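Carboxyltransferase domain-containing protein (Pyrococcus horikoshii, PDB 2PHC) is of uncharacterised function but, as a carboxyltransferase-domain protein of the cyclophilin-like clan, probably binds ATP and acts as a hydrolase. Local coordinates at residues A[107-112]-A[142-147]. Numbering follows the deposited sequence.
Sequences NGLSVD and ERIATP
N107 reaches across to segment 142-147, a short 3-10 turn running into loop, and its ND2 does most of the gripping. ND2 donates to A145 O at 3.1 Å through a bent bond (N-H...O 143°), with the acceptor close to the amide plane of N107 but the donor 48° out of the carbonyl plane of A145. A weak bond runs from ND2 to T146 OG1 at 3.2 Å. OD1 sits 3.2 Å from A145 O, two acceptors that do not bond. The N107 CB points toward the segment and lies 3.1 Å from R143 O; chi1 of -69°, CG anti to the carbonyl carbon, sets CG 3.2 Å from that same oxygen. Beside this polar knot L109 CD1 meets I144 CG2 at 3.8 Å, the side chains crossing at about a right angle, and both residues pack on I117 of helix 111-119. The tight part is thus N107 against the backbone of R143 and A145. The R143 side chain comes no nearer than 4.7 Å (CB to L109 CD1) and leads away on the exposed side to a salt bridge with D141, while a water donates to both N107 O and R143 O. G108, the positive-phi residue of a Schellman motif, ends helix 100-107. An alanine in place of N107 would probably leave A145 O and T146 OG1 without their amide donor. One amide nitrogen therefore fastens the loop after strand 134-138 to the C-terminal end of helix 100-107, through A145 O and, weakly, T146 OG1, while V103 O ties the amide to its own helix.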
# COMPACT_ATOMS: atom_id res chain seq x y z
N ASN A 107 1.46 -8.53 19.46
CA ASN A 107 0.18 -8.52 18.71
C ASN A 107 -0.43 -9.88 18.56
O ASN A 107 -1.56 -9.98 18.13
CB ASN A 107 0.37 -7.82 17.34
CG ASN A 107 0.60 -6.35 17.51
OD1 ASN A 107 -0.26 -5.66 18.04
ND2 ASN A 107 1.81 -5.89 17.21
N GLY A 108 0.33 -10.93 18.89
CA GLY A 108 -0.27 -12.24 19.17
C GLY A 108 -0.24 -12.95 17.85
O GLY A 108 -1.19 -13.63 17.49
N LEU A 109 0.91 -12.85 17.17
CA LEU A 109 1.05 -13.42 15.84
C LEU A 109 2.40 -14.10 15.76
O LEU A 109 3.28 -13.86 16.58
CB LEU A 109 1.01 -12.29 14.76
CG LEU A 109 -0.17 -11.31 14.58
CD1 LEU A 109 0.24 -9.99 13.87
CD2 LEU A 109 -1.38 -11.95 13.85
N SER A 110 2.57 -14.92 14.76
CA SER A 110 3.89 -15.37 14.38
C SER A 110 4.66 -14.33 13.63
O SER A 110 4.11 -13.42 13.11
CB SER A 110 3.86 -16.65 13.52
OG SER A 110 3.23 -16.41 12.26
N VAL A 111 5.95 -14.53 13.57
CA VAL A 111 6.80 -13.69 12.80
C VAL A 111 6.40 -13.71 11.31
O VAL A 111 6.28 -12.62 10.69
CB VAL A 111 8.28 -14.07 12.98
CG1 VAL A 111 9.12 -13.43 11.96
CG2 VAL A 111 8.77 -13.65 14.35
N ASP A 112 6.22 -14.92 10.72
CA ASP A 112 5.77 -15.03 9.32
C ASP A 112 4.49 -14.18 9.01
O ASP A 112 4.36 -13.66 7.89
CB ASP A 112 5.46 -16.51 8.98
CG ASP A 112 6.72 -17.33 8.62
OD1 ASP A 112 7.88 -16.79 8.75
OD2 ASP A 112 6.52 -18.52 8.19
N GLU A 142 -3.48 -2.29 11.11
CA GLU A 142 -3.40 -2.11 12.57
C GLU A 142 -3.04 -3.34 13.46
O GLU A 142 -2.66 -3.19 14.63
CB GLU A 142 -4.67 -1.43 13.07
CG GLU A 142 -4.74 -0.05 12.48
CD GLU A 142 -5.94 0.78 12.86
OE1 GLU A 142 -6.73 0.39 13.80
OE2 GLU A 142 -6.08 1.83 12.19
N ARG A 143 -3.13 -4.55 12.90
CA ARG A 143 -2.83 -5.75 13.63
C ARG A 143 -1.37 -5.87 13.96
O ARG A 143 -0.99 -6.72 14.79
CB ARG A 143 -3.28 -6.98 12.84
CG ARG A 143 -4.79 -7.18 12.81
CD ARG A 143 -5.07 -8.36 11.85
NE ARG A 143 -4.89 -8.03 10.43
CZ ARG A 143 -4.77 -8.91 9.44
NH1 ARG A 143 -4.77 -10.23 9.68
NH2 ARG A 143 -4.63 -8.48 8.19
N ILE A 144 -0.54 -5.10 13.25
CA ILE A 144 0.90 -5.01 13.58
C ILE A 144 1.36 -3.71 14.28
O ILE A 144 2.54 -3.52 14.49
CB ILE A 144 1.78 -5.42 12.41
CG1 ILE A 144 1.54 -4.53 11.20
CG2 ILE A 144 1.53 -6.87 12.07
CD1 ILE A 144 2.69 -4.65 10.25
N ALA A 145 0.40 -2.89 14.71
CA ALA A 145 0.64 -1.67 15.47
C ALA A 145 1.53 -1.95 16.72
O ALA A 145 1.23 -2.90 17.45
CB ALA A 145 -0.71 -1.04 15.89
N THR A 146 2.59 -1.18 16.96
CA THR A 146 3.52 -1.46 18.08
C THR A 146 4.20 -0.21 18.51
O THR A 146 4.90 0.45 17.67
CB THR A 146 4.64 -2.51 17.73
OG1 THR A 146 4.05 -3.65 17.12
CG2 THR A 146 5.40 -2.98 19.00
N PRO A 147 4.11 0.12 19.83
CA PRO A 147 4.76 1.36 20.34
C PRO A 147 6.26 1.29 20.20
O PRO A 147 6.74 0.22 19.98
CB PRO A 147 4.32 1.45 21.81
CG PRO A 147 4.07 0.00 22.21
CD PRO A 147 3.43 -0.63 20.91
O HOH W 1 -3.13 -8.24 16.43